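Local coordinates for protein succinylglutamate desuccinylase (Chromobacterium violaceum, PDB 1YW4) that probably hydrolyses N-succinylglutamate to succinate and glutamate with one zinc ion per subunit, the last step of arginine breakdown by the AST pathway, at residues 52-56 with 88-92; 68-73 with 236-240; 142-146 with 206-210; 185-190 with 255-260; 263-268 with 316-321. The contacts are given in a common frame with arbitrary orientation. Numbering follows the deposited sequence.

Contact 1 of 5, residues 52-56 with 88-92; sequences SCGVH and FANLD. With ZN (zinc ion), chain C.
F88 ends strand 83-88 and forms a parallel bridge with C53, the last residue of strand 48-53, at a CA-CA distance of 5.3 Å. Their side chains lie on the same face of the sheet, C53 in the p rotamer and F88 in m, so that C53 SG comes 3.6 Å from F88 CD2 in an oblique sulfur-aromatic contact; I63 and V66 of helix 61-75 also pack on C53. At A89 the chain leaves the sheet. A89 N donates to C53 O (2.9 Å), and A89 CB, pointing at the first segment, lies 3.6 Å from V55 CG2. G54 has positive phi (71°), which turns the 52-56 chain from strand into the loop carrying the metal ligand. This is the metal site of the M14-like zinc hydrolase fold, with H56 just past the C-terminal end of strand 48-53 and H149 near that of neighbouring strand 143-151: H56 ND1 binds zinc at 2.3 Å, E59, H149 and a water at 2.3 Å are further ligands, and D104 accepts a hydrogen bond from H56 NE2. N90 N next donates to G54 O (2.9 Å). N90, chi1 t, is the N-cap of helix 91-96, its OD1 accepting from A93 N; N90 ND2 bonds E121 and, at 3.1 Å, a water that donates to V55 O at 2.8 Å. L91 and D92 begin the helix, with L91 CB directed away from 52-56.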
# COMPACT_ATOMS: atom_id res chain seq x y z
N SER A 52 26.02 -13.22 -8.71
CA SER A 52 26.58 -13.85 -7.54
C SER A 52 25.71 -15.06 -7.22
O SER A 52 24.49 -15.02 -7.38
CB SER A 52 26.64 -12.87 -6.37
OG SER A 52 25.37 -12.32 -6.08
N CYS A 53 26.35 -16.16 -6.82
CA CYS A 53 25.63 -17.38 -6.49
C CYS A 53 26.38 -18.06 -5.36
O CYS A 53 27.53 -17.73 -5.09
CB CYS A 53 25.55 -18.31 -7.70
SG CYS A 53 27.14 -18.76 -8.42
N GLY A 54 25.74 -19.00 -4.68
CA GLY A 54 26.42 -19.67 -3.60
C GLY A 54 26.65 -18.79 -2.39
O GLY A 54 27.57 -19.05 -1.62
N VAL A 55 25.86 -17.73 -2.23
CA VAL A 55 25.98 -16.90 -1.03
C VAL A 55 25.68 -17.89 0.09
O VAL A 55 26.27 -17.84 1.18
CB VAL A 55 24.95 -15.74 -1.03
CG1 VAL A 55 24.78 -15.18 0.39
CG2 VAL A 55 25.44 -14.62 -1.95
N HIS A 56 24.75 -18.80 -0.21
CA HIS A 56 24.38 -19.89 0.69
C HIS A 56 24.89 -21.13 -0.06
O HIS A 56 24.51 -21.38 -1.20
CB HIS A 56 22.85 -19.91 0.89
CG HIS A 56 22.36 -18.78 1.74
ND1 HIS A 56 21.21 -18.08 1.45
CD2 HIS A 56 22.90 -18.19 2.83
CE1 HIS A 56 21.07 -17.09 2.32
NE2 HIS A 56 22.08 -17.14 3.17
N PHE A 88 31.36 -16.74 -6.86
CA PHE A 88 30.94 -17.95 -6.17
C PHE A 88 31.21 -17.43 -4.76
O PHE A 88 32.33 -17.50 -4.25
CB PHE A 88 31.85 -19.13 -6.53
CG PHE A 88 31.72 -19.56 -7.97
CD1 PHE A 88 32.79 -19.43 -8.85
CD2 PHE A 88 30.51 -20.04 -8.46
CE1 PHE A 88 32.65 -19.77 -10.20
CE2 PHE A 88 30.36 -20.38 -9.81
CZ PHE A 88 31.43 -20.25 -10.68
N ALA A 89 30.17 -16.87 -4.15
CA ALA A 89 30.25 -16.19 -2.86
C ALA A 89 30.82 -16.85 -1.62
O ALA A 89 31.86 -16.43 -1.12
CB ALA A 89 28.89 -15.57 -2.54
N ASN A 90 30.13 -17.85 -1.11
CA ASN A 90 30.61 -18.51 0.09
C ASN A 90 31.28 -19.82 -0.31
O ASN A 90 30.66 -20.88 -0.26
CB ASN A 90 29.44 -18.78 1.05
CG ASN A 90 29.90 -19.02 2.46
OD1 ASN A 90 31.01 -19.49 2.69
ND2 ASN A 90 29.05 -18.69 3.43
N LEU A 91 32.56 -19.75 -0.69
CA LEU A 91 33.29 -20.94 -1.13
C LEU A 91 33.33 -22.09 -0.14
O LEU A 91 33.08 -23.24 -0.52
CB LEU A 91 34.72 -20.56 -1.51
CG LEU A 91 34.91 -19.83 -2.84
CD1 LEU A 91 36.36 -19.33 -2.93
CD2 LEU A 91 34.58 -20.75 -4.01
N ASP A 92 33.66 -21.80 1.11
CA ASP A 92 33.73 -22.83 2.14
C ASP A 92 32.39 -23.52 2.30
O ASP A 92 32.33 -24.76 2.38
CB ASP A 92 34.17 -22.20 3.46
CG ASP A 92 35.64 -21.83 3.47
OD1 ASP A 92 36.47 -22.71 3.77
OD2 ASP A 92 35.96 -20.66 3.16
ZN ZN C . 19.56 -18.13 -0.15
O HOH W 1 26.10 -18.03 3.93
O HOH W 2 17.28 -18.63 -0.24

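Contact 2 of 5, residues 68-73 with 236-240; sequences GMLTDI and LRGLL
Selenomethionine M69 fills the centre of this helix pair. Its side chain, in the m, t, m conformation, extends from helix 61-75 to helix 230-241, where M69 SE lies 3.6 Å from L236 CB and 4.1 Å from L240 CD1. One turn along, I73 CD1 meets L240 CD1 at 4.2 Å. Both segments are regular helix; their axes approach to 11.4 Å and cross at -40°, running in broadly the same direction, with M69 and R237 closest in register (CA-CA 7.0 Å). Farther out, R237 extends its side chain (chi1 m, chi2 and chi3 t) across the gap, and M69 CG lies over one face of the guanidinium. At the polar edge D72 OD2 forms a salt bridge with R237, 2.7 Å from R237 NH1 and 2.9 Å from R237 NH2; D233 engages R237 NE. The two helices lie side by side against the central sheet: M69 and L236 both touch L51 of strand 48-53, L70 and L240 rest on strand 83-88, and L239 packs against strand 143-151.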
# COMPACT_ATOMS: atom_id res chain seq x y z
N GLY A 68 27.79 -23.36 -16.06
CA GLY A 68 27.55 -23.84 -17.42
C GLY A 68 27.74 -22.72 -18.44
O GLY A 68 28.33 -22.93 -19.50
N MSE A 69 27.24 -21.53 -18.11
CA MSE A 69 27.37 -20.38 -18.98
C MSE A 69 28.84 -20.01 -19.16
O MSE A 69 29.26 -19.73 -20.27
CB MSE A 69 26.64 -19.16 -18.39
CG MSE A 69 25.12 -19.27 -18.33
SE MSE A 69 24.31 -17.55 -17.92
CE MSE A 69 24.96 -17.34 -16.12
N LEU A 70 29.61 -20.02 -18.08
CA LEU A 70 31.03 -19.68 -18.18
C LEU A 70 31.78 -20.66 -19.07
O LEU A 70 32.64 -20.27 -19.86
CB LEU A 70 31.66 -19.65 -16.79
CG LEU A 70 31.09 -18.56 -15.87
CD1 LEU A 70 31.66 -18.67 -14.46
CD2 LEU A 70 31.39 -17.19 -16.48
N THR A 71 31.46 -21.94 -18.94
CA THR A 71 32.12 -22.95 -19.76
C THR A 71 31.78 -22.72 -21.23
O THR A 71 32.65 -22.85 -22.10
CB THR A 71 31.72 -24.37 -19.34
OG1 THR A 71 31.99 -24.55 -17.95
CG2 THR A 71 32.53 -25.40 -20.13
N ASP A 72 30.53 -22.37 -21.52
CA ASP A 72 30.13 -22.12 -22.91
C ASP A 72 30.84 -20.91 -23.48
O ASP A 72 31.22 -20.89 -24.66
CB ASP A 72 28.62 -21.95 -23.02
CG ASP A 72 27.88 -23.27 -22.93
OD1 ASP A 72 28.52 -24.32 -23.09
OD2 ASP A 72 26.65 -23.27 -22.70
N ILE A 73 31.03 -19.89 -22.65
CA ILE A 73 31.71 -18.68 -23.11
C ILE A 73 33.16 -19.02 -23.44
O ILE A 73 33.67 -18.65 -24.50
CB ILE A 73 31.67 -17.58 -22.03
CG1 ILE A 73 30.23 -17.11 -21.83
CG2 ILE A 73 32.57 -16.41 -22.43
CD1 ILE A 73 30.06 -15.97 -20.86
N LEU A 236 19.46 -15.08 -18.91
CA LEU A 236 20.82 -14.69 -18.55
C LEU A 236 21.74 -14.82 -19.75
O LEU A 236 22.52 -13.90 -20.05
CB LEU A 236 21.32 -15.57 -17.40
CG LEU A 236 21.81 -14.90 -16.11
CD1 LEU A 236 20.98 -13.68 -15.76
CD2 LEU A 236 21.76 -15.94 -14.98
N ARG A 237 21.67 -15.94 -20.45
CA ARG A 237 22.51 -16.13 -21.64
C ARG A 237 22.18 -15.04 -22.67
O ARG A 237 23.07 -14.56 -23.38
CB ARG A 237 22.28 -17.52 -22.24
CG ARG A 237 22.86 -18.66 -21.42
CD ARG A 237 22.37 -20.00 -21.94
NE ARG A 237 22.96 -21.12 -21.21
CZ ARG A 237 24.12 -21.69 -21.53
NH1 ARG A 237 24.82 -21.26 -22.57
NH2 ARG A 237 24.59 -22.69 -20.79
N GLY A 238 20.91 -14.65 -22.74
CA GLY A 238 20.51 -13.62 -23.69
C GLY A 238 21.03 -12.25 -23.29
O GLY A 238 21.33 -11.40 -24.14
N LEU A 239 21.14 -12.03 -21.99
CA LEU A 239 21.64 -10.76 -21.49
C LEU A 239 23.13 -10.62 -21.81
O LEU A 239 23.56 -9.59 -22.32
CB LEU A 239 21.42 -10.66 -19.97
CG LEU A 239 22.09 -9.45 -19.31
CD1 LEU A 239 21.56 -8.18 -19.96
CD2 LEU A 239 21.81 -9.45 -17.82
N LEU A 240 23.90 -11.65 -21.53
CA LEU A 240 25.34 -11.60 -21.80
C LEU A 240 25.66 -11.48 -23.29
O LEU A 240 26.56 -10.75 -23.67
CB LEU A 240 26.02 -12.85 -21.24
CG LEU A 240 25.81 -13.06 -19.73
CD1 LEU A 240 26.45 -14.37 -19.33
CD2 LEU A 240 26.38 -11.89 -18.96

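Contact 3 of 5, residues 142-146 with 206-210; sequences RKLHY and CEADA
Strands 143-151 and 209-215 run parallel here, with L144 bridged to D209 (CA-CA 5.0 Å) and H145 to A210 (4.4 Å). D209 uses both its backbone polar atoms: D209 N donates to K143 O at 2.9 Å, and D209 O accepts from H145 N at 3.1 Å. The backbone of H145 is also hydrogen-bonded to F211, and that of L144 to S48 and L50 on strand 48-53. Two CA-H...O contacts accompany these bonds, L144 CA to D209 O at 3.6 Å and A210 CA to H145 O at 3.2 Å. At the start of the ladder one water accepts from K143 N (3.1 Å) and donates to D209 OD2 (2.5 Å); another accepts from K143 NZ (2.8 Å) and donates to E207 OE1 (2.9 Å). E207 has positive phi (42°) as the chain leaves helix 198-205. H145, chi1 t, shares a sheet face with A210, H145 CB lying 3.7 Å from A210 CB, while H145 ND1 bonds L50 O. Helices cover both faces, 198-205 over H145 and A210 and 230-241 over L144. Such parallel pairing is characteristic of the central sheet of the alpha/beta catalytic domain; farther along these strands lie the zinc ligand H149 and the predicted active-site residue E214.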
# COMPACT_ATOMS: atom_id res chain seq x y z
N ARG A 142 24.76 0.28 -18.23
CA ARG A 142 23.91 -0.24 -17.16
C ARG A 142 24.69 -1.03 -16.11
O ARG A 142 25.71 -1.65 -16.41
CB ARG A 142 22.81 -1.12 -17.76
CG ARG A 142 21.87 -0.41 -18.73
CD ARG A 142 20.71 -1.32 -19.10
NE ARG A 142 21.15 -2.53 -19.79
CZ ARG A 142 20.38 -3.59 -20.00
NH1 ARG A 142 19.12 -3.60 -19.58
NH2 ARG A 142 20.86 -4.65 -20.63
N LYS A 143 24.21 -0.97 -14.87
CA LYS A 143 24.81 -1.70 -13.76
C LYS A 143 23.76 -2.67 -13.23
O LYS A 143 22.80 -2.27 -12.57
CB LYS A 143 25.25 -0.72 -12.67
CG LYS A 143 26.44 0.15 -13.09
CD LYS A 143 26.83 1.15 -12.02
CE LYS A 143 25.73 2.16 -11.78
NZ LYS A 143 25.41 2.93 -13.02
N LEU A 144 23.94 -3.96 -13.53
CA LEU A 144 22.98 -4.99 -13.14
C LEU A 144 23.56 -6.08 -12.25
O LEU A 144 24.61 -6.65 -12.54
CB LEU A 144 22.40 -5.63 -14.40
CG LEU A 144 21.78 -4.70 -15.44
CD1 LEU A 144 21.46 -5.48 -16.71
CD2 LEU A 144 20.53 -4.06 -14.88
N HIS A 145 22.85 -6.37 -11.16
CA HIS A 145 23.27 -7.38 -10.20
C HIS A 145 22.14 -8.34 -9.85
O HIS A 145 21.10 -7.92 -9.35
CB HIS A 145 23.77 -6.71 -8.93
CG HIS A 145 24.13 -7.67 -7.84
ND1 HIS A 145 24.49 -8.98 -8.10
CD2 HIS A 145 24.22 -7.52 -6.50
CE1 HIS A 145 24.79 -9.58 -6.96
NE2 HIS A 145 24.63 -8.71 -5.98
N TYR A 146 22.35 -9.62 -10.12
CA TYR A 146 21.35 -10.62 -9.79
C TYR A 146 22.03 -11.59 -8.84
O TYR A 146 23.01 -12.26 -9.19
CB TYR A 146 20.87 -11.36 -11.04
CG TYR A 146 20.33 -10.42 -12.10
CD1 TYR A 146 19.13 -9.73 -11.90
CD2 TYR A 146 21.05 -10.18 -13.27
CE1 TYR A 146 18.67 -8.81 -12.84
CE2 TYR A 146 20.59 -9.27 -14.22
CZ TYR A 146 19.41 -8.59 -14.00
OH TYR A 146 18.97 -7.68 -14.93
N CYS A 206 26.53 0.90 -4.57
CA CYS A 206 27.00 0.98 -5.94
C CYS A 206 25.91 1.55 -6.83
O CYS A 206 26.10 1.70 -8.04
CB CYS A 206 27.39 -0.41 -6.44
SG CYS A 206 28.53 -1.28 -5.36
N GLU A 207 24.78 1.88 -6.21
CA GLU A 207 23.61 2.41 -6.89
C GLU A 207 23.33 1.69 -8.19
O GLU A 207 23.16 2.30 -9.24
CB GLU A 207 23.74 3.94 -7.11
CG GLU A 207 24.91 4.39 -7.95
CD GLU A 207 25.01 5.91 -8.05
OE1 GLU A 207 25.82 6.39 -8.86
OE2 GLU A 207 24.28 6.62 -7.31
N ALA A 208 23.28 0.36 -8.13
CA ALA A 208 22.99 -0.43 -9.31
C ALA A 208 21.60 -1.04 -9.21
O ALA A 208 20.97 -0.97 -8.16
CB ALA A 208 24.03 -1.53 -9.47
N ASP A 209 21.12 -1.60 -10.31
CA ASP A 209 19.82 -2.25 -10.31
C ASP A 209 20.09 -3.67 -9.86
O ASP A 209 20.47 -4.53 -10.65
CB ASP A 209 19.23 -2.21 -11.72
CG ASP A 209 18.94 -0.80 -12.17
OD1 ASP A 209 18.19 -0.10 -11.47
OD2 ASP A 209 19.47 -0.39 -13.22
N ALA A 210 19.91 -3.90 -8.57
CA ALA A 210 20.19 -5.20 -7.97
C ALA A 210 18.96 -5.91 -7.44
O ALA A 210 18.04 -5.28 -6.91
CB ALA A 210 21.22 -5.01 -6.86
O HOH W 3 21.54 0.47 -14.41
O HOH W 4 25.03 5.14 -11.37

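Contact 4 of 5, residues 185-190 with 255-260; sequences IEAVLL and LPLFRA
Strands 187-190 and 257-265 run parallel; the axes of 187-190 and 257-260 come within 4.6 Å and cross at -31°. Bridges pair V188 with L257 (CA-CA 4.9 Å) and L189 with F258 (4.8 Å). V188 N donates to P256 O (3.1 Å), F258 N to V188 O (2.9 Å) and L190 N to F258 O (2.8 Å). On the V188 face the leucines close round the valine: L257 CD2 lies 3.6 Å from V188 CB, L255, chi1 t, places CD2 3.8 Å from V188 CG2, and L190 CD1 rests 4.2 Å from L257 CB. P256 CD butts against E186 O at 3.4 Å. Small A187 leaves a hollow on the other face for the edge of the F258 ring, with A187 CB 4.3 Å from F258 CE1; L189 CD1 reaches F258 CB at 4.2 Å. Backbone bonding and aliphatic packing thus make one continuous sheet from the catalytic and barrel-sandwich hybrid regions, while R259, turned outward, forms salt bridges with E326 of both subunits.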
# COMPACT_ATOMS: atom_id res chain seq x y z
N ILE A 185 10.05 -15.05 -13.10
CA ILE A 185 9.66 -14.48 -11.82
C ILE A 185 8.14 -14.30 -11.83
O ILE A 185 7.59 -13.74 -12.77
CB ILE A 185 10.33 -13.11 -11.59
CG1 ILE A 185 11.85 -13.24 -11.75
CG2 ILE A 185 9.99 -12.59 -10.21
CD1 ILE A 185 12.48 -14.26 -10.81
N GLU A 186 7.49 -14.78 -10.77
CA GLU A 186 6.04 -14.71 -10.68
C GLU A 186 5.56 -13.70 -9.64
O GLU A 186 4.36 -13.47 -9.51
CB GLU A 186 5.48 -16.09 -10.34
CG GLU A 186 6.03 -17.21 -11.21
CD GLU A 186 5.55 -18.59 -10.78
OE1 GLU A 186 6.09 -19.59 -11.28
OE2 GLU A 186 4.63 -18.67 -9.93
N ALA A 187 6.50 -13.10 -8.91
CA ALA A 187 6.16 -12.12 -7.88
C ALA A 187 7.40 -11.37 -7.41
O ALA A 187 8.51 -11.90 -7.48
CB ALA A 187 5.49 -12.82 -6.70
N VAL A 188 7.20 -10.15 -6.93
CA VAL A 188 8.30 -9.33 -6.45
C VAL A 188 7.99 -8.73 -5.08
O VAL A 188 6.92 -8.15 -4.87
CB VAL A 188 8.64 -8.18 -7.42
CG1 VAL A 188 9.87 -7.43 -6.94
CG2 VAL A 188 8.86 -8.73 -8.82
N LEU A 189 8.92 -8.89 -4.14
CA LEU A 189 8.76 -8.31 -2.81
C LEU A 189 9.61 -7.04 -2.81
O LEU A 189 10.80 -7.08 -3.13
CB LEU A 189 9.28 -9.28 -1.74
CG LEU A 189 9.35 -8.72 -0.31
CD1 LEU A 189 7.95 -8.49 0.23
CD2 LEU A 189 10.11 -9.69 0.59
N LEU A 190 8.99 -5.91 -2.47
CA LEU A 190 9.70 -4.63 -2.42
C LEU A 190 10.05 -4.33 -0.97
O LEU A 190 9.16 -4.17 -0.13
CB LEU A 190 8.79 -3.52 -2.97
CG LEU A 190 7.93 -3.84 -4.21
CD1 LEU A 190 6.91 -2.72 -4.41
CD2 LEU A 190 8.81 -4.01 -5.44
N LEU A 255 2.24 -9.31 -12.76
CA LEU A 255 3.32 -9.45 -11.79
C LEU A 255 2.93 -8.84 -10.46
O LEU A 255 3.11 -7.65 -10.24
CB LEU A 255 4.60 -8.79 -12.31
CG LEU A 255 5.87 -8.94 -11.48
CD1 LEU A 255 6.30 -10.40 -11.45
CD2 LEU A 255 6.97 -8.09 -12.08
N PRO A 256 2.38 -9.65 -9.55
CA PRO A 256 1.99 -9.11 -8.24
C PRO A 256 3.19 -8.66 -7.39
O PRO A 256 4.21 -9.34 -7.32
CB PRO A 256 1.21 -10.27 -7.61
CG PRO A 256 1.81 -11.49 -8.25
CD PRO A 256 2.01 -11.07 -9.69
N LEU A 257 3.05 -7.50 -6.77
CA LEU A 257 4.10 -6.94 -5.92
C LEU A 257 3.61 -6.95 -4.47
O LEU A 257 2.41 -6.85 -4.21
CB LEU A 257 4.42 -5.51 -6.34
CG LEU A 257 4.72 -5.25 -7.82
CD1 LEU A 257 4.83 -3.74 -8.03
CD2 LEU A 257 6.00 -5.94 -8.25
N PHE A 258 4.55 -7.06 -3.54
CA PHE A 258 4.21 -7.08 -2.12
C PHE A 258 5.22 -6.31 -1.28
O PHE A 258 6.34 -6.05 -1.71
CB PHE A 258 4.15 -8.53 -1.60
CG PHE A 258 3.15 -9.40 -2.33
CD1 PHE A 258 3.50 -10.05 -3.52
CD2 PHE A 258 1.87 -9.57 -1.83
CE1 PHE A 258 2.58 -10.86 -4.20
CE2 PHE A 258 0.93 -10.37 -2.50
CZ PHE A 258 1.29 -11.02 -3.69
N ARG A 259 4.81 -5.94 -0.08
CA ARG A 259 5.68 -5.24 0.85
C ARG A 259 5.31 -5.75 2.23
O ARG A 259 4.20 -6.25 2.45
CB ARG A 259 5.47 -3.72 0.77
CG ARG A 259 4.12 -3.26 1.30
CD ARG A 259 3.95 -1.76 1.18
NE ARG A 259 2.73 -1.30 1.84
CZ ARG A 259 2.25 -0.07 1.75
NH1 ARG A 259 2.88 0.84 1.01
NH2 ARG A 259 1.13 0.26 2.39
N ALA A 260 6.25 -5.65 3.16
CA ALA A 260 6.00 -6.10 4.52
C ALA A 260 4.93 -5.21 5.14
O ALA A 260 4.94 -3.99 4.94
CB ALA A 260 7.28 -6.02 5.34

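Contact 5 of 5, residues 263-268 with 316-321; sequences DLVKHS and KPGLRA
In the barrel-sandwich hybrid domain, antiparallel strands 257-265 and 320-328 meet where one strand ends and the other begins. V265 and R320 form a non-hydrogen-bonded pair (CA-CA 4.2 Å) with diverging side chains. The flanking backbone bonds are A321 N to L264 O at 3.0 Å and K266 N to L319 O at 2.9 Å; R320 CA also approaches L264 O at 3.4 Å in a CA-H...O contact. L264 is the centre of an inverse gamma turn, closed weakly by V265 N and D263 O at 3.2 Å. Beyond the pair, K266 CD packs 3.3 Å from A321 CB. K316, with positive phi (31°), sends K316 NZ to S268 O in a weak hydrogen bond of 2.9 Å. R320 CD lies 3.4 Å from D263 CG, but D263 OD1 and R320 NE are 4.1 Å apart, beyond a salt bridge, with the oxygen well out of the guanidinium plane. Directed bonding between the segments is therefore mainly backbone to backbone, and the D263-R320 charges add only a loose attraction.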
# COMPACT_ATOMS: atom_id res chain seq x y z
N ASP A 263 5.70 -7.44 11.34
CA ASP A 263 6.37 -8.68 11.72
C ASP A 263 5.64 -9.36 12.87
O ASP A 263 5.00 -8.71 13.70
CB ASP A 263 7.81 -8.41 12.15
CG ASP A 263 8.61 -7.68 11.09
OD1 ASP A 263 8.45 -8.00 9.90
OD2 ASP A 263 9.41 -6.80 11.46
N LEU A 264 5.72 -10.69 12.90
CA LEU A 264 5.09 -11.48 13.95
C LEU A 264 6.06 -11.60 15.11
O LEU A 264 6.80 -12.57 15.20
CB LEU A 264 4.74 -12.87 13.42
CG LEU A 264 3.68 -12.95 12.34
CD1 LEU A 264 3.62 -14.35 11.77
CD2 LEU A 264 2.33 -12.54 12.93
N VAL A 265 6.06 -10.60 15.99
CA VAL A 265 6.94 -10.59 17.15
C VAL A 265 6.60 -11.75 18.08
O VAL A 265 5.46 -11.90 18.51
CB VAL A 265 6.82 -9.26 17.94
CG1 VAL A 265 7.80 -9.26 19.11
CG2 VAL A 265 7.09 -8.08 17.02
N LYS A 266 7.60 -12.58 18.39
CA LYS A 266 7.37 -13.71 19.28
C LYS A 266 7.91 -13.51 20.69
O LYS A 266 9.02 -13.01 20.89
CB LYS A 266 7.96 -14.99 18.66
CG LYS A 266 6.94 -15.86 17.93
CD LYS A 266 6.17 -15.08 16.87
CE LYS A 266 5.22 -15.99 16.09
NZ LYS A 266 4.17 -16.60 16.95
N HIS A 267 7.10 -13.92 21.66
CA HIS A 267 7.46 -13.83 23.07
C HIS A 267 6.75 -14.94 23.84
O HIS A 267 5.60 -15.29 23.54
CB HIS A 267 7.07 -12.45 23.64
CG HIS A 267 5.84 -11.86 23.01
ND1 HIS A 267 4.61 -12.49 23.05
CD2 HIS A 267 5.66 -10.72 22.31
CE1 HIS A 267 3.73 -11.75 22.40
NE2 HIS A 267 4.34 -10.67 21.95
N SER A 268 7.44 -15.51 24.82
CA SER A 268 6.93 -16.60 25.65
C SER A 268 6.65 -17.83 24.80
O SER A 268 7.57 -18.48 24.31
CB SER A 268 5.64 -16.18 26.37
OG SER A 268 4.51 -16.37 25.55
N LYS A 316 11.58 -18.14 18.55
CA LYS A 316 10.91 -17.82 19.82
C LYS A 316 11.77 -17.07 20.84
O LYS A 316 11.85 -17.47 22.01
CB LYS A 316 10.38 -19.10 20.47
CG LYS A 316 11.46 -20.15 20.76
CD LYS A 316 11.10 -21.05 21.93
CE LYS A 316 11.29 -20.36 23.28
NZ LYS A 316 10.31 -19.26 23.55
N PRO A 317 12.42 -15.97 20.44
CA PRO A 317 13.24 -15.23 21.40
C PRO A 317 12.53 -13.95 21.82
O PRO A 317 11.69 -13.94 22.73
CB PRO A 317 14.51 -14.97 20.62
CG PRO A 317 13.96 -14.62 19.25
CD PRO A 317 12.73 -15.52 19.06
N GLY A 318 12.88 -12.86 21.15
CA GLY A 318 12.28 -11.56 21.40
C GLY A 318 12.22 -10.91 20.04
O GLY A 318 11.85 -9.75 19.89
N LEU A 319 12.61 -11.69 19.04
CA LEU A 319 12.63 -11.26 17.65
C LEU A 319 11.34 -11.70 16.96
O LEU A 319 10.39 -12.12 17.62
CB LEU A 319 13.82 -11.90 16.93
CG LEU A 319 15.18 -11.80 17.62
CD1 LEU A 319 16.11 -12.83 17.01
CD2 LEU A 319 15.74 -10.40 17.50
N ARG A 320 11.33 -11.62 15.63
CA ARG A 320 10.17 -12.00 14.85
C ARG A 320 10.29 -13.44 14.36
O ARG A 320 11.39 -13.95 14.17
CB ARG A 320 10.00 -11.07 13.65
CG ARG A 320 11.06 -11.21 12.57
CD ARG A 320 10.81 -10.23 11.43
NE ARG A 320 11.73 -10.43 10.32
CZ ARG A 320 11.76 -11.52 9.55
NH1 ARG A 320 10.92 -12.52 9.78
NH2 ARG A 320 12.64 -11.61 8.56
N ALA A 321 9.14 -14.09 14.16
CA ALA A 321 9.11 -15.47 13.70
C ALA A 321 8.37 -15.56 12.38
O ALA A 321 7.81 -16.61 12.03
CB ALA A 321 8.42 -16.34 14.74

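How the contacts relate
Contacts 1, 3 and 4 are buried, contact 2 is partly buried, and contact 5 is the most exposed, its centre about 26 Å from the centre of the chain. Contacts 1 and 3 involve neighbouring strands of one sheet, and S52 N lies 3.2 Å from Y146 O, a probable hydrogen bond. Contact 2 joins two of the helices that cover one face of these strands: L70 touches F88, and L239 packs on L144 and Y146. Strand 257-265 serves both contacts 4 and 5, pairing first in parallel, then antiparallel. Backbone hydrogen bonds define the strand contacts, whereas contact 2 relies on apolar packing and a salt bridge; among the five, contact 1 alone contains a zinc ligand.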